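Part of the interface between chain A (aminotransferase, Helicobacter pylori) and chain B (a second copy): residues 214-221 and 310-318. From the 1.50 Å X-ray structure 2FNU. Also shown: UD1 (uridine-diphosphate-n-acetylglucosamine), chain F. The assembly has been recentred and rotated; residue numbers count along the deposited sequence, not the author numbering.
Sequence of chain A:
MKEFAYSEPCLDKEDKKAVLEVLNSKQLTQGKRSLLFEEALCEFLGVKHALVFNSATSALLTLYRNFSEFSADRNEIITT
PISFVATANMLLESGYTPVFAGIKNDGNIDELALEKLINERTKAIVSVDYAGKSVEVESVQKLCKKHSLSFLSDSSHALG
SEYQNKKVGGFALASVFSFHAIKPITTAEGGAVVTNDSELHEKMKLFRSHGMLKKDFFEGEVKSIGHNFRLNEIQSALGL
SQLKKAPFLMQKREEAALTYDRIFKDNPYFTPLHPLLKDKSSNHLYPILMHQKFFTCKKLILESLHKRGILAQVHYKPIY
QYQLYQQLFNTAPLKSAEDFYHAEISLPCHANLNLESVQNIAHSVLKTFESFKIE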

ATOM      1  N   LYS A 214      18.973   6.994   3.955  1.00 18.74           N
ATOM      2  CA  LYS A 214      19.627   8.143   3.327  1.00 20.84           C
ATOM      3  C   LYS A 214      20.878   8.567   4.088  1.00 22.92           C
ATOM      4  O   LYS A 214      20.819   8.768   5.301  1.00 23.74           O
ATOM      5  CB  LYS A 214      18.648   9.317   3.216  1.00 21.04           C
ATOM      6  CG  LYS A 214      17.429   9.038   2.303  1.00 23.98           C
ATOM      7  CD  LYS A 214      17.833   8.788   0.834  1.00 24.25           C
ATOM      8  CE  LYS A 214      18.504  10.009   0.198  1.00 23.68           C
ATOM      9  NZ  LYS A 214      17.621  11.218   0.273  1.00 26.45           N
ATOM     10  N   LYS A 215      21.994   8.675   3.365  1.00 21.78           N
ATOM     11  CA  LYS A 215      23.258   9.229   3.888  1.00 24.33           C
ATOM     12  C   LYS A 215      23.166  10.752   3.973  1.00 25.61           C
ATOM     13  O   LYS A 215      23.598  11.358   4.961  1.00 27.24           O
ATOM     14  CB  LYS A 215      24.438   8.861   2.980  1.00 25.82           C
ATOM     15  CG  LYS A 215      24.673   7.387   2.779  1.00 38.26           C
ATOM     16  CD  LYS A 215      25.671   7.132   1.658  1.00 55.43           C
ATOM     17  CE  LYS A 215      25.537   5.720   1.106  1.00 61.73           C
ATOM     18  NZ  LYS A 215      26.028   4.681   2.058  1.00 71.93           N
ATOM     19  N   ASP A 216      22.619  11.362   2.918  1.00 21.69           N
ATOM     20  CA  ASP A 216      22.398  12.800   2.848  1.00 25.98           C
ATOM     21  C   ASP A 216      21.236  13.017   1.893  1.00 25.53           C
ATOM     22  O   ASP A 216      20.589  12.047   1.495  1.00 25.16           O
ATOM     23  CB  ASP A 216      23.662  13.545   2.389  1.00 24.50           C
ATOM     24  CG  ASP A 216      24.281  12.947   1.130  1.00 34.63           C
ATOM     25  OD1 ASP A 216      25.501  12.672   1.132  1.00 40.82           O
ATOM     26  OD2 ASP A 216      23.554  12.750   0.135  1.00 31.45           O
ATOM     27  N   PHE A 217      20.969  14.271   1.523  1.00 26.52           N
ATOM     28  CA  PHE A 217      19.869  14.571   0.597  1.00 27.38           C
ATOM     29  C   PHE A 217      19.998  13.752  -0.692  1.00 24.66           C
ATOM     30  O   PHE A 217      18.995  13.296  -1.254  1.00 22.59           O
ATOM     31  CB  PHE A 217      19.841  16.070   0.259  1.00 28.79           C
ATOM     32  CG  PHE A 217      18.622  16.502  -0.516  1.00 30.47           C
ATOM     33  CD1 PHE A 217      17.445  16.840   0.150  1.00 36.69           C
ATOM     34  CD2 PHE A 217      18.650  16.579  -1.917  1.00 22.49           C
ATOM     35  CE1 PHE A 217      16.309  17.247  -0.561  1.00 41.06           C
ATOM     36  CE2 PHE A 217      17.528  16.967  -2.629  1.00 21.14           C
ATOM     37  CZ  PHE A 217      16.352  17.309  -1.954  1.00 33.69           C
ATOM     38  N   PHE A 218      21.240  13.566  -1.136  1.00 24.03           N
ATOM     39  CA  PHE A 218      21.531  13.102  -2.492  1.00 23.79           C
ATOM     40  C   PHE A 218      21.750  11.612  -2.655  1.00 26.08           C
ATOM     41  O   PHE A 218      21.633  11.098  -3.761  1.00 29.13           O
ATOM     42  CB  PHE A 218      22.761  13.827  -3.051  1.00 24.86           C
ATOM     43  CG  PHE A 218      22.710  15.305  -2.865  1.00 20.50           C
ATOM     44  CD1 PHE A 218      23.466  15.918  -1.879  1.00 24.59           C
ATOM     45  CD2 PHE A 218      21.883  16.094  -3.664  1.00 22.93           C
ATOM     46  CE1 PHE A 218      23.409  17.291  -1.686  1.00 25.39           C
ATOM     47  CE2 PHE A 218      21.813  17.470  -3.475  1.00 23.73           C
ATOM     48  CZ  PHE A 218      22.583  18.071  -2.481  1.00 26.37           C
ATOM     49  N   GLU A 219      22.125  10.925  -1.581  1.00 23.93           N
ATOM     50  CA  GLU A 219      22.514   9.525  -1.714  1.00 24.23           C
ATOM     51  C   GLU A 219      21.960   8.661  -0.593  1.00 21.90           C
ATOM     52  O   GLU A 219      21.915   9.084   0.566  1.00 23.22           O
ATOM     53  CB  GLU A 219      24.033   9.395  -1.745  1.00 22.39           C
ATOM     54  CG  GLU A 219      24.505   7.988  -2.136  1.00 27.97           C
ATOM     55  CD  GLU A 219      26.013   7.825  -2.099  1.00 28.36           C
ATOM     56  OE1 GLU A 219      26.485   6.753  -2.539  1.00 32.68           O
ATOM     57  OE2 GLU A 219      26.719   8.763  -1.649  1.00 36.31           O
ATOM     58  N   GLY A 220      21.560   7.447  -0.953  1.00 20.43           N
ATOM     59  CA  GLY A 220      21.131   6.478   0.027  1.00 19.04           C
ATOM     60  C   GLY A 220      21.846   5.166  -0.153  1.00 18.04           C
ATOM     61  O   GLY A 220      22.662   5.004  -1.081  1.00 18.10           O
ATOM     62  N   GLU A 221      21.538   4.243   0.751  1.00 15.93           N
ATOM     63  CA  GLU A 221      22.023   2.895   0.666  1.00 14.86           C
ATOM     64  C   GLU A 221      20.850   1.954   0.842  1.00 14.27           C
ATOM     65  O   GLU A 221      19.901   2.271   1.574  1.00 16.28           O
ATOM     66  CB  GLU A 221      23.088   2.648   1.752  1.00 16.03           C
ATOM     67  CG  GLU A 221      23.692   1.251   1.719  1.00 18.85           C
ATOM     68  CD  GLU A 221      24.416   0.964   0.411  1.00 20.41           C
ATOM     69  OE1 GLU A 221      25.651   1.137   0.347  1.00 23.73           O
ATOM     70  OE2 GLU A 221      23.744   0.605  -0.567  1.00 16.49           O
TER
ATOM     71  N   ILE B 310      18.343  26.285  -4.257  1.00 17.61           N
ATOM     72  CA  ILE B 310      17.988  25.420  -5.394  1.00 16.76           C
ATOM     73  C   ILE B 310      18.208  23.969  -4.989  1.00 15.59           C
ATOM     74  O   ILE B 310      19.346  23.476  -5.030  1.00 16.18           O
ATOM     75  CB  ILE B 310      18.841  25.753  -6.633  1.00 15.60           C
ATOM     76  CG1 ILE B 310      18.694  27.239  -6.998  1.00 18.28           C
ATOM     77  CG2 ILE B 310      18.435  24.882  -7.835  1.00 17.77           C
ATOM     78  CD1 ILE B 310      19.791  27.713  -7.904  1.00 20.55           C
ATOM     79  N   LEU B 311      17.125  23.300  -4.585  1.00 16.09           N
ATOM     80  CA  LEU B 311      17.244  21.991  -3.924  1.00 15.10           C
ATOM     81  C   LEU B 311      17.301  20.868  -4.946  1.00 15.34           C
ATOM     82  O   LEU B 311      16.456  19.956  -4.972  1.00 16.89           O
ATOM     83  CB  LEU B 311      16.142  21.789  -2.882  1.00 15.53           C
ATOM     84  CG  LEU B 311      15.984  22.954  -1.887  1.00 18.35           C
ATOM     85  CD1 LEU B 311      14.838  22.664  -0.885  1.00 18.04           C
ATOM     86  CD2 LEU B 311      17.288  23.269  -1.152  1.00 20.62           C
ATOM     87  N   ALA B 312      18.350  20.927  -5.761  1.00 15.43           N
ATOM     88  CA  ALA B 312      18.490  20.008  -6.872  1.00 15.50           C
ATOM     89  C   ALA B 312      18.779  18.611  -6.353  1.00 16.22           C
ATOM     90  O   ALA B 312      19.270  18.448  -5.228  1.00 16.86           O
ATOM     91  CB  ALA B 312      19.606  20.470  -7.805  1.00 15.98           C
ATOM     92  N   GLN B 313      18.495  17.614  -7.191  1.00 14.46           N
ATOM     93  CA  GLN B 313      18.642  16.217  -6.801  1.00 15.19           C
ATOM     94  C   GLN B 313      19.328  15.468  -7.944  1.00 14.71           C
ATOM     95  O   GLN B 313      19.405  15.980  -9.057  1.00 15.31           O
ATOM     96  CB  GLN B 313      17.245  15.648  -6.493  1.00 16.83           C
ATOM     97  CG  GLN B 313      17.185  14.199  -6.042  1.00 19.86           C
ATOM     98  CD  GLN B 313      18.071  13.925  -4.850  1.00 20.68           C
ATOM     99  OE1 GLN B 313      19.295  13.853  -4.973  1.00 18.85           O
ATOM    100  NE2 GLN B 313      17.452  13.757  -3.682  1.00 22.27           N
ATOM    101  N   VAL B 314      19.838  14.267  -7.671  1.00 13.91           N
ATOM    102  CA  VAL B 314      20.456  13.451  -8.701  1.00 13.70           C
ATOM    103  C   VAL B 314      19.610  12.195  -8.920  1.00 14.31           C
ATOM    104  O   VAL B 314      19.237  11.511  -7.947  1.00 15.92           O
ATOM    105  CB  VAL B 314      21.888  13.041  -8.310  1.00 13.38           C
ATOM    106  CG1 VAL B 314      22.510  12.092  -9.367  1.00 17.43           C
ATOM    107  CG2 VAL B 314      22.773  14.286  -8.121  1.00 15.15           C
ATOM    108  N   HIS B 315      19.304  11.913 -10.190  1.00 13.04           N
ATOM    109  CA  HIS B 315      18.582  10.690 -10.583  1.00 11.77           C
ATOM    110  C   HIS B 315      19.414   9.968 -11.657  1.00 14.73           C
ATOM    111  O   HIS B 315      19.496  10.464 -12.773  1.00 15.10           O
ATOM    112  CB  HIS B 315      17.213  11.098 -11.164  1.00 12.38           C
ATOM    113  CG  HIS B 315      16.361  11.882 -10.211  1.00 13.01           C
ATOM    114  ND1 HIS B 315      16.337  13.264 -10.179  1.00 12.20           N
ATOM    115  CD2 HIS B 315      15.481  11.472  -9.268  1.00 18.83           C
ATOM    116  CE1 HIS B 315      15.494  13.665  -9.246  1.00 14.58           C
ATOM    117  NE2 HIS B 315      14.952  12.599  -8.684  1.00 18.98           N
ATOM    118  N   TYR B 316      20.048   8.819 -11.384  1.00 13.59           N
ATOM    119  CA  TYR B 316      19.989   8.020 -10.163  1.00 13.77           C
ATOM    120  C   TYR B 316      21.339   7.345  -9.961  1.00 13.50           C
ATOM    121  O   TYR B 316      22.070   7.092 -10.929  1.00 14.01           O
ATOM    122  CB  TYR B 316      18.979   6.872 -10.322  1.00 15.01           C
ATOM    123  CG  TYR B 316      17.541   7.281 -10.422  1.00 13.89           C
ATOM    124  CD1 TYR B 316      16.917   7.382 -11.665  1.00 15.87           C
ATOM    125  CD2 TYR B 316      16.793   7.559  -9.273  1.00 12.95           C
ATOM    126  CE1 TYR B 316      15.575   7.746 -11.759  1.00 14.10           C
ATOM    127  CE2 TYR B 316      15.438   7.936  -9.353  1.00 13.30           C
ATOM    128  CZ  TYR B 316      14.857   8.037 -10.605  1.00 14.00           C
ATOM    129  OH  TYR B 316      13.535   8.402 -10.684  1.00 16.41           O
ATOM    130  N   LYS B 317      21.648   6.989  -8.720  1.00 13.89           N
ATOM    131  CA  LYS B 317      22.752   6.061  -8.448  1.00 15.37           C
ATOM    132  C   LYS B 317      22.506   4.750  -9.204  1.00 14.79           C
ATOM    133  O   LYS B 317      21.421   4.196  -9.128  1.00 14.13           O
ATOM    134  CB  LYS B 317      22.838   5.805  -6.942  1.00 13.57           C
ATOM    135  CG  LYS B 317      23.873   4.804  -6.468  1.00 16.79           C
ATOM    136  CD  LYS B 317      23.942   4.920  -4.937  1.00 20.73           C
ATOM    137  CE  LYS B 317      24.891   3.950  -4.287  1.00 25.17           C
ATOM    138  NZ  LYS B 317      24.983   4.305  -2.826  1.00 24.08           N
ATOM    139  N   PRO B 318      23.502   4.266  -9.964  1.00 14.62           N
ATOM    140  CA  PRO B 318      23.305   2.980 -10.637  1.00 13.37           C
ATOM    141  C   PRO B 318      22.891   1.916  -9.632  1.00 13.88           C
ATOM    142  O   PRO B 318      23.542   1.758  -8.604  1.00 14.24           O
ATOM    143  CB  PRO B 318      24.686   2.690 -11.241  1.00 13.97           C
ATOM    144  CG  PRO B 318      25.242   4.109 -11.540  1.00 13.28           C
ATOM    145  CD  PRO B 318      24.800   4.884 -10.314  1.00 13.22           C
TER
HETATM  146  C1' UD1 F 904      12.265   8.747  -4.662  1.00 33.73           C
HETATM  147  C2' UD1 F 904      12.789   9.005  -6.085  1.00 24.62           C
HETATM  148  C3' UD1 F 904      11.689   9.461  -7.039  1.00 27.42           C
HETATM  149  C4' UD1 F 904      10.453   8.560  -6.917  1.00 37.33           C
HETATM  150  C5' UD1 F 904       9.996   8.299  -5.469  1.00 41.11           C
HETATM  151  C6' UD1 F 904       9.214   9.479  -4.886  1.00 48.72           C
HETATM  152  C7' UD1 F 904      15.166   9.663  -6.008  1.00 34.59           C
HETATM  153  C8' UD1 F 904      16.164  10.767  -5.787  1.00 35.78           C
HETATM  154  N2' UD1 F 904      13.869   9.991  -6.039  1.00 29.11           N
HETATM  155  O1' UD1 F 904      11.991   9.984  -4.000  1.00 38.26           O
HETATM  156  O3' UD1 F 904      12.167   9.412  -8.404  1.00 22.23           O
HETATM  157  O5' UD1 F 904      11.094   7.908  -4.628  1.00 35.47           O
HETATM  158  O7' UD1 F 904      15.540   8.524  -6.157  1.00 25.14           O
HETATM  159  N1  UD1 F 904       8.257  16.576  -1.785  1.00 39.49           N
HETATM  160  C2  UD1 F 904       7.131  17.422  -1.738  1.00 41.53           C
HETATM  161  N3  UD1 F 904       5.954  16.946  -1.302  1.00 34.64           N
HETATM  162  C4  UD1 F 904       5.815  15.677  -0.894  1.00 39.50           C
HETATM  163  C5  UD1 F 904       6.890  14.789  -0.915  1.00 31.27           C
HETATM  164  C6  UD1 F 904       8.129  15.234  -1.358  1.00 34.35           C
HETATM  165  O2  UD1 F 904       7.237  18.618  -2.110  1.00 40.02           O
HETATM  166  O4  UD1 F 904       4.702  15.284  -0.496  1.00 37.16           O
HETATM  167  C1B UD1 F 904       9.542  17.132  -2.256  1.00 37.32           C
HETATM  168  C2B UD1 F 904      10.257  17.722  -1.049  1.00 38.41           C
HETATM  169  O2' UD1 F 904      10.845  18.973  -1.417  1.00 38.23           O
HETATM  170  C3B UD1 F 904      11.327  16.706  -0.714  1.00 38.49           C
HETATM  171  C4B UD1 F 904      11.633  16.090  -2.063  1.00 39.02           C
HETATM  172  O4B UD1 F 904      10.403  16.121  -2.797  1.00 32.49           O
HETATM  173  O3B UD1 F 904      12.500  17.289  -0.132  1.00 40.50           O
HETATM  174  C5B UD1 F 904      12.105  14.660  -1.896  1.00 37.19           C
HETATM  175  O5B UD1 F 904      12.370  14.137  -3.190  1.00 36.53           O
HETATM  176  PA  UD1 F 904      13.306  12.828  -3.324  1.00 39.17           P
HETATM  177  O1A UD1 F 904      13.275  12.376  -4.777  1.00 32.56           O
HETATM  178  O2A UD1 F 904      14.638  13.133  -2.661  1.00 30.63           O
HETATM  179  O3A UD1 F 904      12.418  11.849  -2.389  1.00 33.30           O
HETATM  180  PB  UD1 F 904      12.461  10.234  -2.472  1.00 33.67           P
HETATM  181  O1B UD1 F 904      13.894   9.748  -2.312  1.00 36.47           O
HETATM  182  O2B UD1 F 904      11.358   9.715  -1.561  1.00 32.40           O
HETATM  183  O   HOH W   1      20.113  10.488  -5.685  1.00 26.82           O
HETATM  184  O   HOH W   2      26.310   1.846  -2.221  1.00 26.29           O

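The strongest polar link between the stretches is made by K317(B), whose CA-to-CB bond points toward chain A and whose side chain runs fully extended, all four chi angles near 180°. Its ammonium NZ forms a salt bridge with E219(A), lying 2.9 Å from OE1, and also donates to the backbone carbonyl O of G220(A) at 3.0 Å. A third partner is water 2, whose oxygen accepts from K317(B) NZ at 2.9 Å and donates to E221(A) OE1 at 2.7 Å, so the second glutamate is tied to the same ammonium group through solvent. E219(A) is itself nearly straight, chi1 and chi2 both t, which brings its carboxylate to the lysine although its CA-to-CB bond points sideways.

The second anchor is Q313(B). Its amide NE2 donates to the carbonyl O of F217(A) at 2.9 Å with an almost linear N-H...O angle of 177°, and to UD1 O2A, a diphosphate oxygen, at 3.1 Å. One side-chain amide thus joins the neighbouring subunit and the ligand. The other end of that amide is held within chain B: V314(B) N donates to Q313(B) OE1 at 2.8 Å. The carbonyl of F217(A) is shared in turn, since K214(A) NZ also donates to its O at 2.9 Å.

Water 1 bridges the two backbones, donating to F218(A) O at 2.5 Å and to V314(B) O at 2.6 Å; two carbonyls, both acceptors, are joined by a molecule that can supply both protons.

Chain A presents these groups from a tight turn. K215(A) N bonds to E219(A) O at 2.8 Å, while D216(A) OD2 accepts from F218(A) N at 2.8 Å, so the aspartate binds backbone within the loop it helps close. The chain then enters a strand at G220(A). Chain B is mostly loop here, and the closest CA atoms are those of F218(A) and Q313(B), 6.1 Å apart.

Beside the Q313(B) anchor, the two phenylalanines pack against chain B backbone and the glutamine. A312(B) O lies at the edge of the F218(A) ring, 3.2 Å from CE2, a placement that sets the carbonyl's partial negative charge beside the ring's slightly positive rim. F217(A) CE2 lies 3.5 Å from the same A312(B) O and 3.4 Å from Q313(B) NE2. Farther out, the CA-to-CB bond of Y316(B), which follows a cis peptide bond, points away from the chain A stretch, and Y316(B) OH donates to UD1 O3' at 2.8 Å.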